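Local coordinates for putative DNA binding protein (Bacteroides thetaiotaomicron VPI-5482, PDB 3HTN) that binds metal ions as an assembly of three PCC-domain subunits and may bind DNA, though its cellular role is unknown, at residues A[30-35]-A[121-126]; A[16-21]-A[39-44]; A[53-58]-A[96-101]. All blocks are in the same frame, centred on the assembly; numbering follows the deposited sequence. Where two conformers were deposited one is given.

Contact 1. Residues A[30-35]-A[121-126]; sequences KALNAF and GEFVVE
L32 and F35 of helix 28-39 pack on F123 and V125 of strand 120-127, a helix-on-sheet contact that illustrates how the single long helix of this PCC-domain fold sits against its antiparallel sheet. The two short axes run 11.3 Å apart and only 33° from parallel, and the residues between them are apolar. L32 works through one methyl: CD2 lies 4.3 Å from F123 CB and also 4.4 Å from V125 CG2, straddling the two inward-facing side chains of the strand. One turn on, F35 holds CG anti to its backbone N (chi1 -179°), which extends the ring toward the strand instead of along the helix. Packing here is dense, with I46, L94 and L96 closing on L32, while Y9, Y11 and Y18 meet the F35 ring edge-to-face. The far side of the helix is looser: K30 reaches into solvent, and N33 and A34 are partly exposed. The strand's other face looks toward a second subunit: E122 salt-bridges R134 of that chain and hydrogen-bonds ND1 of its metal ligand H95, probably helping to orient the imidazole. Across the buried side, the ring of F35 presents its edge to V125, with CE2 4.2 Å from CG1.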
loop_
_atom_site.group_PDB
_atom_site.type_symbol
_atom_site.label_atom_id
_atom_site.label_comp_id
_atom_site.label_asym_id
_atom_site.label_seq_id
_atom_site.Cartn_x
_atom_site.Cartn_y
_atom_site.Cartn_z
ATOM N N LYS A 30 -4.594 -10.828 -15.572
ATOM C CA LYS A 30 -5.676 -11.329 -16.404
ATOM C C LYS A 30 -6.944 -11.531 -15.561
ATOM O O LYS A 30 -8.036 -11.148 -15.966
ATOM C CB LYS A 30 -5.266 -12.659 -17.038
ATOM C CG LYS A 30 -6.267 -13.277 -18.039
ATOM C CD LYS A 30 -5.814 -14.656 -18.479
ATOM C CE LYS A 30 -6.907 -15.377 -19.280
ATOM N NZ LYS A 30 -6.504 -16.779 -19.652
ATOM N N ALA A 31 -6.787 -12.149 -14.398
ATOM C CA ALA A 31 -7.918 -12.409 -13.525
ATOM C C ALA A 31 -8.563 -11.124 -13.027
ATOM O O ALA A 31 -9.786 -10.988 -13.020
ATOM C CB ALA A 31 -7.514 -13.304 -12.349
ATOM N N LEU A 32 -7.750 -10.179 -12.591
ATOM C CA LEU A 32 -8.308 -8.901 -12.116
ATOM C C LEU A 32 -9.012 -8.152 -13.223
ATOM O O LEU A 32 -10.069 -7.544 -12.985
ATOM C CB LEU A 32 -7.239 -8.038 -11.458
ATOM C CG LEU A 32 -6.706 -8.564 -10.128
ATOM C CD1 LEU A 32 -5.405 -7.864 -9.741
ATOM C CD2 LEU A 32 -7.719 -8.428 -8.967
ATOM N N ASN A 33 -8.444 -8.168 -14.426
ATOM C CA ASN A 33 -9.101 -7.549 -15.580
ATOM C C ASN A 33 -10.467 -8.172 -15.789
ATOM O O ASN A 33 -11.479 -7.468 -15.868
ATOM C CB ASN A 33 -8.259 -7.695 -16.863
ATOM C CG ASN A 33 -7.201 -6.619 -16.999
ATOM O OD1 ASN A 33 -7.505 -5.475 -17.328
ATOM N ND2 ASN A 33 -5.955 -6.987 -16.775
ATOM N N ALA A 34 -10.493 -9.501 -15.806
ATOM C CA ALA A 34 -11.725 -10.260 -16.032
ATOM C C ALA A 34 -12.781 -9.966 -14.957
ATOM O O ALA A 34 -13.977 -9.832 -15.269
ATOM C CB ALA A 34 -11.411 -11.746 -16.075
ATOM N N PHE A 35 -12.335 -9.839 -13.707
ATOM C CA PHE A 35 -13.224 -9.491 -12.625
ATOM C C PHE A 35 -13.889 -8.133 -12.830
ATOM O O PHE A 35 -15.088 -8.000 -12.710
ATOM C CB PHE A 35 -12.470 -9.471 -11.300
ATOM C CG PHE A 35 -13.352 -9.132 -10.173
ATOM C CD1 PHE A 35 -14.196 -10.081 -9.678
ATOM C CD2 PHE A 35 -13.411 -7.840 -9.667
ATOM C CE1 PHE A 35 -15.081 -9.777 -8.675
ATOM C CE2 PHE A 35 -14.301 -7.529 -8.691
ATOM C CZ PHE A 35 -15.122 -8.503 -8.177
ATOM N N GLY A 121 -4.085 -15.459 -3.017
ATOM C CA GLY A 121 -4.186 -14.206 -3.747
ATOM C C GLY A 121 -5.414 -13.462 -3.273
ATOM O O GLY A 121 -6.539 -13.824 -3.640
ATOM N N GLU A 122 -5.199 -12.453 -2.436
ATOM C CA GLU A 122 -6.258 -11.832 -1.624
ATOM C C GLU A 122 -6.271 -10.354 -1.901
ATOM O O GLU A 122 -5.365 -9.648 -1.491
ATOM C CB GLU A 122 -5.966 -12.122 -0.156
ATOM C CG GLU A 122 -5.985 -13.622 0.145
ATOM C CD GLU A 122 -5.540 -13.998 1.539
ATOM O OE1 GLU A 122 -5.429 -13.103 2.405
ATOM O OE2 GLU A 122 -5.335 -15.214 1.759
ATOM N N PHE A 123 -7.274 -9.892 -2.643
ATOM C CA PHE A 123 -7.316 -8.530 -3.148
ATOM C C PHE A 123 -8.611 -7.849 -2.802
ATOM O O PHE A 123 -9.645 -8.512 -2.704
ATOM C CB PHE A 123 -7.091 -8.528 -4.669
ATOM C CG PHE A 123 -5.800 -9.159 -5.037
ATOM C CD1 PHE A 123 -4.628 -8.432 -4.932
ATOM C CD2 PHE A 123 -5.723 -10.485 -5.389
ATOM C CE1 PHE A 123 -3.417 -9.016 -5.192
ATOM C CE2 PHE A 123 -4.511 -11.066 -5.663
ATOM C CZ PHE A 123 -3.356 -10.345 -5.548
ATOM N N VAL A 124 -8.535 -6.554 -2.531
ATOM C CA VAL A 124 -9.710 -5.738 -2.279
ATOM C C VAL A 124 -9.872 -4.828 -3.498
ATOM O O VAL A 124 -8.937 -4.083 -3.856
ATOM C CB VAL A 124 -9.588 -4.906 -0.999
ATOM C CG1 VAL A 124 -10.862 -4.071 -0.784
ATOM C CG2 VAL A 124 -9.345 -5.829 0.215
ATOM N N VAL A 125 -11.028 -4.913 -4.144
ATOM C CA VAL A 125 -11.341 -4.095 -5.334
ATOM C C VAL A 125 -12.452 -3.146 -4.940
ATOM O O VAL A 125 -13.528 -3.617 -4.557
ATOM C CB VAL A 125 -11.783 -4.933 -6.511
ATOM C CG1 VAL A 125 -12.149 -4.035 -7.729
ATOM C CG2 VAL A 125 -10.725 -5.941 -6.885
ATOM N N GLU A 126 -12.181 -1.845 -4.955
ATOM C CA GLU A 126 -13.196 -0.845 -4.679
ATOM C C GLU A 126 -13.739 -0.338 -5.998
ATOM O O GLU A 126 -12.974 -0.023 -6.899
ATOM C CB GLU A 126 -12.656 0.334 -3.896
ATOM C CG GLU A 126 -13.761 1.324 -3.522
ATOM C CD GLU A 126 -13.299 2.455 -2.631
ATOM O OE1 GLU A 126 -12.144 2.414 -2.146
ATOM O OE2 GLU A 126 -14.100 3.394 -2.427
#

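Contact 2. Residues A[16-21]-A[39-44]; sequences NKYIVS and KGILSG. With SO4 (sulfate ion), chain F.
A Schellman motif ends helix 28-39 near the edge of the PCC-domain sheet, beside Y18 of strand 17-22, which lies between strands 9-14 and 120-127. K39 packs on the tyrosine ring from the helix end; the turn at G40, with a positive phi of 61°, then carries the chain round to I41. K39 lays its aliphatic chain across the tyrosine: CG sits over one face of the ring, 4.1 Å from CZ, and CD is 4.0 Å from Y18 OH. A bend at chi2 (-62°) folds the lysine over the ring before it straightens, and its NZ then hydrogen-bonds to Y11 OH. I41 comes obliquely on the same side of the ring plane, its terminal CD1 4.1 Å from Y18 CE2, and it also packs on F35 and V125. The phenol links to the helix end through water: Y18 OH donates to it at 2.6 Å, and the same water donates to K39 O at 3.1 Å. Apolar contact on the ring and a polar bridge at its hydroxyl thus share one side chain.

At the start of the strand the surroundings become ionic. A sulfate, probably from the crystallisation liquor, lies where three subunits meet and is also bound by N16 of both other subunits and by K17 of the second. K17 NZ donates to sulfate O1 (3.0 Å) and to OD1 of N16 in its own chain (3.2 Å), besides forming a salt bridge with E126 of the second subunit. The N16 amide uses its other end on the anion, with ND2 donating to O1 at 2.7 Å and an N-H...O angle of 174°.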
loop_
_atom_site.group_PDB
_atom_site.type_symbol
_atom_site.label_atom_id
_atom_site.label_comp_id
_atom_site.label_asym_id
_atom_site.label_seq_id
_atom_site.Cartn_x
_atom_site.Cartn_y
_atom_site.Cartn_z
ATOM N N ASN A 16 -19.395 -1.113 -1.385
ATOM C CA ASN A 16 -18.737 -0.603 -2.588
ATOM C C ASN A 16 -17.440 -1.349 -2.930
ATOM O O ASN A 16 -16.748 -0.959 -3.868
ATOM C CB ASN A 16 -18.459 0.913 -2.442
ATOM C CG ASN A 16 -17.469 1.249 -1.294
ATOM O OD1 ASN A 16 -17.256 0.453 -0.379
ATOM N ND2 ASN A 16 -16.883 2.443 -1.347
ATOM N N LYS A 17 -17.130 -2.409 -2.179
ATOM C CA LYS A 17 -15.928 -3.185 -2.379
ATOM C C LYS A 17 -16.233 -4.642 -2.657
ATOM O O LYS A 17 -17.330 -5.139 -2.380
ATOM C CB LYS A 17 -15.055 -3.091 -1.128
ATOM C CG LYS A 17 -14.535 -1.690 -0.905
ATOM C CD LYS A 17 -13.609 -1.600 0.279
ATOM C CE LYS A 17 -13.392 -0.149 0.667
ATOM N NZ LYS A 17 -14.579 0.339 1.431
ATOM N N TYR A 18 -15.233 -5.314 -3.205
ATOM C CA TYR A 18 -15.260 -6.737 -3.408
ATOM C C TYR A 18 -13.973 -7.312 -2.859
ATOM O O TYR A 18 -12.909 -6.775 -3.094
ATOM C CB TYR A 18 -15.342 -7.100 -4.878
ATOM C CG TYR A 18 -16.556 -6.607 -5.608
ATOM C CD1 TYR A 18 -17.684 -7.393 -5.698
ATOM C CD2 TYR A 18 -16.555 -5.375 -6.270
ATOM C CE1 TYR A 18 -18.798 -6.954 -6.400
ATOM C CE2 TYR A 18 -17.653 -4.941 -6.968
ATOM C CZ TYR A 18 -18.766 -5.731 -7.031
ATOM O OH TYR A 18 -19.875 -5.285 -7.720
ATOM N N ILE A 19 -14.087 -8.404 -2.126
ATOM C CA ILE A 19 -12.932 -9.154 -1.691
ATOM C C ILE A 19 -12.780 -10.236 -2.740
ATOM O O ILE A 19 -13.684 -11.062 -2.901
ATOM C CB ILE A 19 -13.120 -9.779 -0.286
ATOM C CG1 ILE A 19 -13.526 -8.702 0.727
ATOM C CG2 ILE A 19 -11.885 -10.503 0.147
ATOM C CD1 ILE A 19 -12.775 -7.406 0.651
ATOM N N VAL A 20 -11.646 -10.229 -3.437
ATOM C CA VAL A 20 -11.408 -11.163 -4.527
ATOM C C VAL A 20 -10.298 -12.120 -4.151
ATOM O O VAL A 20 -9.211 -11.688 -3.775
ATOM C CB VAL A 20 -11.062 -10.427 -5.812
ATOM C CG1 VAL A 20 -10.849 -11.398 -6.967
ATOM C CG2 VAL A 20 -12.162 -9.416 -6.116
ATOM N N SER A 21 -10.610 -13.415 -4.221
ATOM C CA SER A 21 -9.668 -14.486 -3.989
ATOM C C SER A 21 -9.367 -15.145 -5.317
ATOM O O SER A 21 -10.202 -15.842 -5.874
ATOM C CB SER A 21 -10.229 -15.467 -2.974
ATOM O OG SER A 21 -9.288 -16.472 -2.716
ATOM N N LYS A 39 -17.875 -7.329 -13.517
ATOM C CA LYS A 39 -18.637 -6.471 -12.614
ATOM C C LYS A 39 -18.888 -5.074 -13.165
ATOM O O LYS A 39 -19.552 -4.274 -12.507
ATOM C CB LYS A 39 -17.972 -6.413 -11.235
ATOM C CG LYS A 39 -17.892 -7.770 -10.534
ATOM C CD LYS A 39 -19.294 -8.336 -10.287
ATOM C CE LYS A 39 -19.307 -9.614 -9.534
ATOM N NZ LYS A 39 -20.726 -10.089 -9.373
ATOM N N GLY A 40 -18.444 -4.806 -14.388
ATOM C CA GLY A 40 -18.677 -3.517 -15.033
ATOM C C GLY A 40 -18.063 -2.354 -14.286
ATOM O O GLY A 40 -18.637 -1.269 -14.261
ATOM N N ILE A 41 -16.887 -2.567 -13.689
ATOM C CA ILE A 41 -16.270 -1.535 -12.866
ATOM C C ILE A 41 -15.602 -0.525 -13.793
ATOM O O ILE A 41 -14.735 -0.871 -14.579
ATOM C CB ILE A 41 -15.266 -2.107 -11.888
ATOM C CG1 ILE A 41 -15.975 -3.060 -10.926
ATOM C CG2 ILE A 41 -14.626 -0.982 -11.119
ATOM C CD1 ILE A 41 -15.070 -3.766 -9.946
ATOM N N LEU A 42 -16.046 0.718 -13.697
ATOM C CA LEU A 42 -15.568 1.781 -14.576
ATOM C C LEU A 42 -14.295 2.432 -14.060
ATOM O O LEU A 42 -13.450 2.858 -14.848
ATOM C CB LEU A 42 -16.673 2.832 -14.719
ATOM C CG LEU A 42 -18.028 2.341 -15.229
ATOM C CD1 LEU A 42 -19.018 3.480 -15.211
ATOM C CD2 LEU A 42 -17.848 1.767 -16.623
ATOM N N SER A 43 -14.211 2.559 -12.737
ATOM C CA SER A 43 -13.035 3.079 -12.068
ATOM C C SER A 43 -13.048 2.580 -10.639
ATOM O O SER A 43 -14.085 2.116 -10.132
ATOM C CB SER A 43 -12.964 4.609 -12.115
ATOM O OG SER A 43 -13.959 5.194 -11.300
ATOM N N GLY A 44 -11.879 2.645 -10.006
ATOM C CA GLY A 44 -11.744 2.084 -8.680
ATOM C C GLY A 44 -10.309 1.857 -8.308
ATOM O O GLY A 44 -9.404 2.343 -8.961
HETATM S S SO4 F . -14.940 3.811 2.000
HETATM O O1 SO4 F . -15.288 3.192 0.724
HETATM O O2 SO4 F . -15.534 3.047 3.091
HETATM O O3 SO4 F . -15.449 5.179 2.037
HETATM O O4 SO4 F . -13.478 3.823 2.146
HETATM O O HOH W 1 -19.638 -3.397 -9.560
#

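Contact 3. Residues A[53-58]-A[96-101]; sequences GELTLR and LHITVG
L57 and L55 press onto I98 and V100 inside the curled antiparallel sheet of the PCC domain, an example of strands that are not sheet neighbours facing each other across a core. The tightest point is L57 CD2 against I98 CG2 at 3.4 Å, shorter than normal for two carbons, where the side chains cross at about a right angle. The same isoleucine methyl also touches L55 CD1, 4.1 Å away, so two leucines share one side of it. With chi1 near 180° (177°) L55 is extended and meets V100 tip to tip, its CD2 3.8 Å from V100 CG2.

Behind this first shell, M76 touches both L55 and V100, I78 packs on I98, and L112 and L108 of strand 107-117 support L55 and V100. Strand 107-117 lies between strands 54-60 and 91-101 in the sheet order; curling brings their axes to 9.0 Å, with their directions 123° apart. Farther out, alternation along strand 91-101 puts T99 at the subunit interface, against T99 of both other chains. H97, just before I98, binds nickel together with H95. Its imidazole is held at both nitrogens, ND1 donating to I78 O of the third subunit and NE2 ligating the nickel.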
loop_
_atom_site.group_PDB
_atom_site.type_symbol
_atom_site.label_atom_id
_atom_site.label_comp_id
_atom_site.label_asym_id
_atom_site.label_seq_id
_atom_site.Cartn_x
_atom_site.Cartn_y
_atom_site.Cartn_z
ATOM N N GLY A 53 4.705 -17.490 -8.229
ATOM C CA GLY A 53 5.823 -18.263 -8.775
ATOM C C GLY A 53 6.462 -17.712 -10.027
ATOM O O GLY A 53 7.469 -18.267 -10.515
ATOM N N GLU A 54 5.909 -16.609 -10.534
ATOM C CA GLU A 54 6.441 -15.939 -11.713
ATOM C C GLU A 54 5.943 -14.501 -11.682
ATOM O O GLU A 54 4.812 -14.247 -11.282
ATOM C CB GLU A 54 6.018 -16.659 -12.995
ATOM C CG GLU A 54 6.765 -16.188 -14.231
ATOM C CD GLU A 54 6.729 -17.197 -15.362
ATOM O OE1 GLU A 54 6.960 -18.408 -15.102
ATOM O OE2 GLU A 54 6.487 -16.774 -16.516
ATOM N N LEU A 55 6.801 -13.566 -12.082
ATOM C CA LEU A 55 6.493 -12.144 -12.082
ATOM C C LEU A 55 7.102 -11.481 -13.277
ATOM O O LEU A 55 8.259 -11.748 -13.574
ATOM C CB LEU A 55 7.143 -11.495 -10.861
ATOM C CG LEU A 55 7.002 -9.984 -10.688
ATOM C CD1 LEU A 55 5.538 -9.561 -10.480
ATOM C CD2 LEU A 55 7.885 -9.485 -9.562
ATOM N N THR A 56 6.350 -10.602 -13.929
ATOM C CA THR A 56 6.916 -9.780 -14.987
ATOM C C THR A 56 6.675 -8.317 -14.625
ATOM O O THR A 56 5.528 -7.895 -14.431
ATOM C CB THR A 56 6.340 -10.069 -16.361
ATOM O OG1 THR A 56 6.490 -11.465 -16.638
ATOM C CG2 THR A 56 7.090 -9.256 -17.437
ATOM N N LEU A 57 7.772 -7.557 -14.579
ATOM C CA LEU A 57 7.767 -6.113 -14.360
ATOM C C LEU A 57 8.250 -5.401 -15.587
ATOM O O LEU A 57 9.023 -5.967 -16.358
ATOM C CB LEU A 57 8.669 -5.745 -13.187
ATOM C CG LEU A 57 8.387 -6.417 -11.846
ATOM C CD1 LEU A 57 9.473 -6.050 -10.821
ATOM C CD2 LEU A 57 6.954 -6.099 -11.338
ATOM N N ARG A 58 7.798 -4.166 -15.784
ATOM C CA ARG A 58 8.269 -3.309 -16.868
ATOM C C ARG A 58 8.973 -2.093 -16.316
ATOM O O ARG A 58 8.439 -1.422 -15.426
ATOM C CB ARG A 58 7.116 -2.834 -17.733
ATOM C CG ARG A 58 7.549 -1.896 -18.850
ATOM C CD ARG A 58 6.511 -1.705 -19.895
ATOM N NE ARG A 58 6.312 -2.914 -20.673
ATOM C CZ ARG A 58 5.381 -3.093 -21.613
ATOM N NH1 ARG A 58 4.474 -2.180 -21.851
ATOM N NH2 ARG A 58 5.319 -4.223 -22.271
ATOM N N LEU A 96 -1.257 -1.170 -12.353
ATOM C CA LEU A 96 -0.897 -1.884 -11.146
ATOM C C LEU A 96 0.595 -1.868 -10.964
ATOM O O LEU A 96 1.340 -2.150 -11.894
ATOM C CB LEU A 96 -1.359 -3.352 -11.252
ATOM C CG LEU A 96 -2.829 -3.605 -11.597
ATOM C CD1 LEU A 96 -3.109 -5.110 -11.697
ATOM C CD2 LEU A 96 -3.745 -2.910 -10.578
ATOM N N HIS A 97 1.033 -1.511 -9.765
ATOM C CA HIS A 97 2.402 -1.656 -9.357
ATOM C C HIS A 97 2.484 -2.679 -8.225
ATOM O O HIS A 97 1.470 -3.059 -7.629
ATOM C CB HIS A 97 2.975 -0.309 -8.913
ATOM C CG HIS A 97 3.241 0.652 -10.028
ATOM N ND1 HIS A 97 4.060 1.748 -9.872
ATOM C CD2 HIS A 97 2.842 0.661 -11.323
ATOM C CE1 HIS A 97 4.122 2.403 -11.025
ATOM N NE2 HIS A 97 3.446 1.726 -11.935
ATOM N N ILE A 98 3.680 -3.150 -7.926
ATOM C CA ILE A 98 3.817 -4.230 -6.990
ATOM C C ILE A 98 5.164 -4.171 -6.316
ATOM O O ILE A 98 6.135 -3.670 -6.889
ATOM C CB ILE A 98 3.626 -5.583 -7.737
ATOM C CG1 ILE A 98 3.312 -6.769 -6.821
ATOM C CG2 ILE A 98 4.844 -5.915 -8.679
ATOM C CD1 ILE A 98 2.957 -8.045 -7.567
ATOM N N THR A 99 5.198 -4.734 -5.101
ATOM C CA THR A 99 6.365 -4.938 -4.308
ATOM C C THR A 99 6.332 -6.385 -3.898
ATOM O O THR A 99 5.288 -6.875 -3.399
ATOM C CB THR A 99 6.410 -4.052 -3.069
ATOM O OG1 THR A 99 6.096 -2.701 -3.440
ATOM C CG2 THR A 99 7.764 -4.161 -2.378
ATOM N N VAL A 100 7.428 -7.078 -4.144
ATOM C CA VAL A 100 7.557 -8.476 -3.792
ATOM C C VAL A 100 8.806 -8.745 -2.955
ATOM O O VAL A 100 9.770 -8.003 -3.030
ATOM C CB VAL A 100 7.566 -9.401 -5.032
ATOM C CG1 VAL A 100 6.286 -9.184 -5.865
ATOM C CG2 VAL A 100 8.842 -9.194 -5.861
ATOM N N GLY A 101 8.741 -9.799 -2.135
ATOM C CA GLY A 101 9.871 -10.349 -1.401
ATOM C C GLY A 101 10.342 -11.635 -2.004
ATOM O O GLY A 101 9.542 -12.510 -2.354
#

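From the N terminus, residues 16-21 come first, and contact 2 closes a short loop around most of helix 28-39 when the chain reaches 39-44. Segment 30-35 lies inside that loop but finds its partner at 121-126, so contacts 1 and 2 cross. The two share the sheet, strands 17-22 and 120-127 being neighbours there, and F123 O lies 2.7 Å from V20 N, a probable hydrogen bond. Contact 3 opens after contact 2 has closed and is nested wholly within the long loop of contact 1. It ties mid-sheet strand 91-101 to strand 54-60, next to the last strand, and L32 CD1 reaches L96 CD1 at 4.1 Å to join the helix layer to it.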